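Local coordinates for succinoglycan biosynthesis protein (Bacillus cereus ATCC 14579, PDB 2QGM) that is of unproven function but is related to erythromycin esterases and may be a hydrolase, its link to succinoglycan biosynthesis being unestablished, at residues H84-K98 with L139-M152. Residues are numbered along the deposited sequence; the frame is centred on the assembly and turned at random.
Sequences HGSSEIFTMKFRLVK and LYPTDEIIAMIEWM
Phe94 lays its ring flat on the backbone of Met148, the knob set in a hollow formed by Glu144, Ala147, Met148 and Trp151, where helices 87-98 and 143-152 run side by side at 14° with axes 8.7 Å apart. With CG anti to the backbone N (chi1 171°), the ring reaches across until Met148 CA sits over its centre, a CH-pi contact 3.5 Å from the centroid. Trp151 CB comes within 3.5 Å of Phe94 CZ, its CG lies at the ring's edge, and Ala147 adds its methyl near CE2. Trp151 in turn offers an indole face to Lys98, whose extended chain runs over it; CE stands 3.4 Å from NE1. Val97 straddles a pair, CG2 against Met148 SE and CG1 against Met152 CE, with Phe109 of strand 108-111 touching all three. Nearer the helix starts, Ile145 CD1 is centred over the Phe90 ring and also touches a face of Tyr140. Phe90 CZ meets Tyr140 CE1 at 4.0 Å, the rings nearly perpendicular (86°), and the edge of Tyr140 meets the face of His84, offset, completing an aromatic cluster. The Tyr140 hydroxyl, bonded to Glu81, puts this end beside what is probably the family's active site. Glu144, bent at chi2, packs CB against Phe90 CB; Ser87 OG donates to its OE2 at 2.6 Å, on the anti side of the carboxylate, somewhat out of plane, and His443 ND1 also bonds OE2. One water donates to both His84 O and Leu139 O; a second joins Thr91 OG1 and Glu144 O. The mostly apolar interlock joins neighbouring helices over the mixed sheet, while two partners at OE2 probably stabilise a negative charge on buried Glu144.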
loop_
_atom_site.group_PDB
_atom_site.type_symbol
_atom_site.label_atom_id
_atom_site.label_comp_id
_atom_site.label_asym_id
_atom_site.label_seq_id
_atom_site.Cartn_x
_atom_site.Cartn_y
_atom_site.Cartn_z
ATOM N N HIS A 84 -10.912 -2.878 1.228
ATOM C CA HIS A 84 -10.409 -2.847 -0.144
ATOM C C HIS A 84 -11.584 -2.579 -1.084
ATOM O O HIS A 84 -11.521 -2.887 -2.267
ATOM C CB HIS A 84 -9.761 -4.187 -0.507
ATOM C CG HIS A 84 -8.331 -4.305 -0.076
ATOM N ND1 HIS A 84 -7.764 -5.495 0.330
ATOM C CD2 HIS A 84 -7.333 -3.388 -0.042
ATOM C CE1 HIS A 84 -6.484 -5.306 0.597
ATOM N NE2 HIS A 84 -6.198 -4.035 0.378
ATOM N N GLY A 85 -12.662 -1.998 -0.558
ATOM C CA GLY A 85 -13.812 -1.731 -1.406
ATOM C C GLY A 85 -14.734 -0.591 -1.007
ATOM O O GLY A 85 -15.938 -0.658 -1.263
ATOM N N SER A 86 -14.183 0.447 -0.389
ATOM C CA SER A 86 -14.969 1.610 0.021
ATOM C C SER A 86 -14.711 2.767 -0.941
ATOM O O SER A 86 -13.603 3.285 -1.013
ATOM C CB SER A 86 -14.592 2.025 1.446
ATOM O OG SER A 86 -14.916 0.996 2.368
ATOM N N SER A 87 -15.740 3.180 -1.675
ATOM C CA SER A 87 -15.587 4.263 -2.647
ATOM C C SER A 87 -14.939 5.527 -2.095
ATOM O O SER A 87 -13.915 5.983 -2.612
ATOM C CB SER A 87 -16.936 4.632 -3.273
ATOM O OG SER A 87 -16.788 5.692 -4.203
ATOM N N GLU A 88 -15.538 6.100 -1.056
ATOM C CA GLU A 88 -15.025 7.331 -0.460
ATOM C C GLU A 88 -13.620 7.216 0.099
ATOM O O GLU A 88 -12.901 8.212 0.155
ATOM C CB GLU A 88 -15.970 7.822 0.638
ATOM C CG GLU A 88 -17.392 8.070 0.168
ATOM C CD GLU A 88 -18.238 6.809 0.148
ATOM O OE1 GLU A 88 -17.685 5.707 0.365
ATOM O OE2 GLU A 88 -19.463 6.921 -0.081
ATOM N N ILE A 89 -13.229 6.021 0.534
ATOM C CA ILE A 89 -11.872 5.862 1.042
ATOM C C ILE A 89 -10.880 5.963 -0.127
ATOM O O ILE A 89 -9.895 6.686 -0.034
ATOM C CB ILE A 89 -11.704 4.533 1.800
ATOM C CG1 ILE A 89 -12.567 4.575 3.065
ATOM C CG2 ILE A 89 -10.236 4.313 2.168
ATOM C CD1 ILE A 89 -12.416 3.378 3.984
ATOM N N PHE A 90 -11.146 5.259 -1.227
ATOM C CA PHE A 90 -10.258 5.338 -2.384
ATOM C C PHE A 90 -10.172 6.779 -2.908
ATOM O O PHE A 90 -9.083 7.279 -3.204
ATOM C CB PHE A 90 -10.730 4.436 -3.536
ATOM C CG PHE A 90 -10.557 2.960 -3.279
ATOM C CD1 PHE A 90 -9.482 2.486 -2.534
ATOM C CD2 PHE A 90 -11.447 2.040 -3.825
ATOM C CE1 PHE A 90 -9.296 1.120 -2.338
ATOM C CE2 PHE A 90 -11.272 0.671 -3.636
ATOM C CZ PHE A 90 -10.191 0.210 -2.889
ATOM N N THR A 91 -11.317 7.446 -3.034
ATOM C CA THR A 91 -11.334 8.811 -3.543
ATOM C C THR A 91 -10.647 9.784 -2.585
ATOM O O THR A 91 -9.928 10.678 -3.026
ATOM C CB THR A 91 -12.776 9.277 -3.822
ATOM O OG1 THR A 91 -13.339 8.458 -4.853
ATOM C CG2 THR A 91 -12.790 10.731 -4.284
HETATM N N MSE A 92 -10.858 9.613 -1.283
HETATM C CA MSE A 92 -10.216 10.498 -0.316
HETATM C C MSE A 92 -8.704 10.277 -0.344
HETATM O O MSE A 92 -7.932 11.210 -0.153
HETATM C CB MSE A 92 -10.761 10.255 1.094
HETATM C CG MSE A 92 -10.088 11.072 2.212
HETATM SE SE MSE A 92 -10.422 12.983 2.056
HETATM C CE MSE A 92 -8.693 13.603 1.516
ATOM N N LYS A 93 -8.274 9.042 -0.580
ATOM C CA LYS A 93 -6.852 8.759 -0.656
ATOM C C LYS A 93 -6.255 9.432 -1.887
ATOM O O LYS A 93 -5.122 9.884 -1.862
ATOM C CB LYS A 93 -6.596 7.251 -0.685
ATOM C CG LYS A 93 -6.774 6.605 0.676
ATOM C CD LYS A 93 -6.513 5.110 0.671
ATOM C CE LYS A 93 -5.060 4.800 0.406
ATOM N NZ LYS A 93 -4.841 3.332 0.471
ATOM N N PHE A 94 -7.029 9.487 -2.962
ATOM C CA PHE A 94 -6.602 10.152 -4.186
ATOM C C PHE A 94 -6.433 11.646 -3.856
ATOM O O PHE A 94 -5.446 12.265 -4.250
ATOM C CB PHE A 94 -7.676 9.897 -5.258
ATOM C CG PHE A 94 -7.523 10.691 -6.533
ATOM C CD1 PHE A 94 -6.340 11.357 -6.861
ATOM C CD2 PHE A 94 -8.596 10.751 -7.427
ATOM C CE1 PHE A 94 -6.238 12.073 -8.063
ATOM C CE2 PHE A 94 -8.501 11.458 -8.622
ATOM C CZ PHE A 94 -7.320 12.125 -8.950
ATOM N N ARG A 95 -7.381 12.220 -3.115
ATOM C CA ARG A 95 -7.267 13.629 -2.749
ATOM C C ARG A 95 -5.987 13.833 -1.936
ATOM O O ARG A 95 -5.228 14.767 -2.185
ATOM C CB ARG A 95 -8.499 14.081 -1.949
ATOM C CG ARG A 95 -8.464 15.521 -1.470
ATOM C CD ARG A 95 -9.821 15.929 -0.897
ATOM N NE ARG A 95 -9.764 17.185 -0.152
ATOM C CZ ARG A 95 -9.627 18.386 -0.704
ATOM N NH1 ARG A 95 -9.539 18.515 -2.023
ATOM N NH2 ARG A 95 -9.563 19.465 0.068
ATOM N N LEU A 96 -5.742 12.941 -0.977
ATOM C CA LEU A 96 -4.546 13.016 -0.143
ATOM C C LEU A 96 -3.270 12.916 -0.985
ATOM O O LEU A 96 -2.335 13.680 -0.786
ATOM C CB LEU A 96 -4.558 11.897 0.903
ATOM C CG LEU A 96 -4.820 12.226 2.377
ATOM C CD1 LEU A 96 -5.604 13.522 2.525
ATOM C CD2 LEU A 96 -5.545 11.046 3.024
ATOM N N VAL A 97 -3.238 11.971 -1.917
ATOM C CA VAL A 97 -2.086 11.790 -2.796
ATOM C C VAL A 97 -1.847 13.075 -3.581
ATOM O O VAL A 97 -0.728 13.589 -3.646
ATOM C CB VAL A 97 -2.318 10.604 -3.788
ATOM C CG1 VAL A 97 -1.222 10.585 -4.858
ATOM C CG2 VAL A 97 -2.341 9.278 -3.023
ATOM N N LYS A 98 -2.910 13.620 -4.158
ATOM C CA LYS A 98 -2.777 14.847 -4.932
ATOM C C LYS A 98 -2.194 15.981 -4.087
ATOM O O LYS A 98 -1.352 16.752 -4.558
ATOM C CB LYS A 98 -4.136 15.248 -5.507
ATOM C CG LYS A 98 -4.040 16.276 -6.617
ATOM C CD LYS A 98 -5.400 16.545 -7.235
ATOM C CE LYS A 98 -5.297 17.542 -8.365
ATOM N NZ LYS A 98 -6.645 17.915 -8.863
ATOM N N LEU A 139 -10.646 -5.832 -7.738
ATOM C CA LEU A 139 -11.059 -5.012 -6.614
ATOM C C LEU A 139 -10.402 -3.662 -6.820
ATOM O O LEU A 139 -10.969 -2.643 -6.462
ATOM C CB LEU A 139 -10.677 -5.604 -5.240
ATOM C CG LEU A 139 -11.385 -6.869 -4.721
ATOM C CD1 LEU A 139 -11.442 -6.806 -3.200
ATOM C CD2 LEU A 139 -12.806 -6.979 -5.264
ATOM N N TYR A 140 -9.216 -3.643 -7.429
ATOM C CA TYR A 140 -8.547 -2.368 -7.673
ATOM C C TYR A 140 -8.877 -1.641 -8.982
ATOM O O TYR A 140 -8.691 -0.427 -9.066
ATOM C CB TYR A 140 -7.032 -2.517 -7.527
ATOM C CG TYR A 140 -6.530 -2.116 -6.152
ATOM C CD1 TYR A 140 -7.358 -2.197 -5.031
ATOM C CD2 TYR A 140 -5.232 -1.653 -5.973
ATOM C CE1 TYR A 140 -6.904 -1.826 -3.768
ATOM C CE2 TYR A 140 -4.763 -1.282 -4.711
ATOM C CZ TYR A 140 -5.609 -1.369 -3.614
ATOM O OH TYR A 140 -5.160 -1.009 -2.365
ATOM N N PRO A 141 -9.370 -2.353 -10.019
ATOM C CA PRO A 141 -9.687 -1.640 -11.266
ATOM C C PRO A 141 -11.025 -0.905 -11.117
ATOM O O PRO A 141 -11.987 -1.202 -11.828
ATOM C CB PRO A 141 -9.776 -2.762 -12.309
ATOM C CG PRO A 141 -9.206 -3.963 -11.646
ATOM C CD PRO A 141 -9.566 -3.800 -10.199
ATOM N N THR A 142 -11.079 0.041 -10.185
ATOM C CA THR A 142 -12.297 0.801 -9.920
ATOM C C THR A 142 -12.238 2.176 -10.560
ATOM O O THR A 142 -11.167 2.656 -10.914
ATOM C CB THR A 142 -12.512 0.995 -8.408
ATOM O OG1 THR A 142 -11.479 1.843 -7.887
ATOM C CG2 THR A 142 -12.472 -0.346 -7.687
ATOM N N ASP A 143 -13.397 2.813 -10.707
ATOM C CA ASP A 143 -13.439 4.149 -11.291
ATOM C C ASP A 143 -12.645 5.105 -10.411
ATOM O O ASP A 143 -11.939 5.979 -10.917
ATOM C CB ASP A 143 -14.876 4.661 -11.404
ATOM C CG ASP A 143 -15.707 3.868 -12.395
ATOM O OD1 ASP A 143 -15.142 3.366 -13.392
ATOM O OD2 ASP A 143 -16.934 3.769 -12.186
ATOM N N GLU A 144 -12.762 4.923 -9.096
ATOM C CA GLU A 144 -12.079 5.773 -8.125
ATOM C C GLU A 144 -10.560 5.753 -8.285
ATOM O O GLU A 144 -9.926 6.806 -8.356
ATOM C CB GLU A 144 -12.454 5.355 -6.692
ATOM C CG GLU A 144 -13.942 5.520 -6.336
ATOM C CD GLU A 144 -14.791 4.286 -6.641
ATOM O OE1 GLU A 144 -14.280 3.343 -7.274
ATOM O OE2 GLU A 144 -15.976 4.259 -6.245
ATOM N N ILE A 145 -9.978 4.558 -8.343
ATOM C CA ILE A 145 -8.533 4.435 -8.476
ATOM C C ILE A 145 -8.042 4.803 -9.871
ATOM O O ILE A 145 -7.030 5.482 -10.018
ATOM C CB ILE A 145 -8.055 2.997 -8.099
ATOM C CG1 ILE A 145 -8.379 2.728 -6.632
ATOM C CG2 ILE A 145 -6.552 2.845 -8.340
ATOM C CD1 ILE A 145 -8.039 1.336 -6.130
ATOM N N ILE A 146 -8.762 4.375 -10.901
ATOM C CA ILE A 146 -8.356 4.696 -12.258
ATOM C C ILE A 146 -8.350 6.202 -12.472
ATOM O O ILE A 146 -7.523 6.717 -13.210
ATOM C CB ILE A 146 -9.271 4.005 -13.271
ATOM C CG1 ILE A 146 -9.067 2.494 -13.156
ATOM C CG2 ILE A 146 -8.960 4.497 -14.678
ATOM C CD1 ILE A 146 -10.034 1.672 -13.950
ATOM N N ALA A 147 -9.253 6.904 -11.796
ATOM C CA ALA A 147 -9.307 8.358 -11.912
ATOM C C ALA A 147 -8.005 8.950 -11.384
ATOM O O ALA A 147 -7.505 9.931 -11.925
ATOM C CB ALA A 147 -10.489 8.912 -11.126
HETATM N N MSE A 148 -7.450 8.344 -10.337
HETATM C CA MSE A 148 -6.194 8.827 -9.765
HETATM C C MSE A 148 -5.044 8.552 -10.721
HETATM O O MSE A 148 -4.201 9.414 -10.938
HETATM C CB MSE A 148 -5.918 8.165 -8.414
HETATM C CG MSE A 148 -4.546 8.470 -7.813
HETATM SE SE MSE A 148 -4.310 7.543 -6.149
HETATM C CE MSE A 148 -4.257 5.726 -6.795
ATOM N N ILE A 149 -5.020 7.357 -11.305
ATOM C CA ILE A 149 -3.963 7.007 -12.230
ATOM C C ILE A 149 -3.960 7.972 -13.416
ATOM O O ILE A 149 -2.902 8.361 -13.907
ATOM C CB ILE A 149 -4.129 5.553 -12.710
ATOM C CG1 ILE A 149 -4.016 4.617 -11.507
ATOM C CG2 ILE A 149 -3.093 5.224 -13.782
ATOM C CD1 ILE A 149 -4.259 3.157 -11.808
ATOM N N GLU A 150 -5.143 8.376 -13.862
ATOM C CA GLU A 150 -5.227 9.314 -14.972
ATOM C C GLU A 150 -4.666 10.675 -14.562
ATOM O O GLU A 150 -3.966 11.320 -15.338
ATOM C CB GLU A 150 -6.671 9.444 -15.446
ATOM C CG GLU A 150 -7.187 8.152 -16.053
ATOM C CD GLU A 150 -8.637 8.243 -16.449
ATOM O OE1 GLU A 150 -9.437 8.730 -15.622
ATOM O OE2 GLU A 150 -8.979 7.825 -17.575
ATOM N N TRP A 151 -4.962 11.103 -13.339
ATOM C CA TRP A 151 -4.429 12.372 -12.858
ATOM C C TRP A 151 -2.902 12.323 -12.839
ATOM O O TRP A 151 -2.225 13.288 -13.196
ATOM C CB TRP A 151 -4.926 12.683 -11.445
ATOM C CG TRP A 151 -4.154 13.808 -10.840
ATOM C CD1 TRP A 151 -4.237 15.124 -11.173
ATOM C CD2 TRP A 151 -3.075 13.697 -9.899
ATOM N NE1 TRP A 151 -3.273 15.844 -10.509
ATOM C CE2 TRP A 151 -2.546 14.992 -9.720
ATOM C CE3 TRP A 151 -2.503 12.629 -9.195
ATOM C CZ2 TRP A 151 -1.467 15.249 -8.868
ATOM C CZ3 TRP A 151 -1.428 12.888 -8.345
ATOM C CH2 TRP A 151 -0.924 14.188 -8.193
HETATM N N MSE A 152 -2.354 11.196 -12.405
HETATM C CA MSE A 152 -0.901 11.041 -12.350
HETATM C C MSE A 152 -0.302 11.227 -13.748
HETATM O O MSE A 152 0.734 11.881 -13.917
HETATM C CB MSE A 152 -0.537 9.659 -11.797
HETATM C CG MSE A 152 -0.952 9.449 -10.349
HETATM SE SE MSE A 152 -0.366 7.756 -9.652
HETATM C CE MSE A 152 -0.660 8.134 -7.771
HETATM O O HOH W 1 -12.808 -2.276 -4.678
HETATM O O HOH W 2 -11.438 8.942 -7.200
#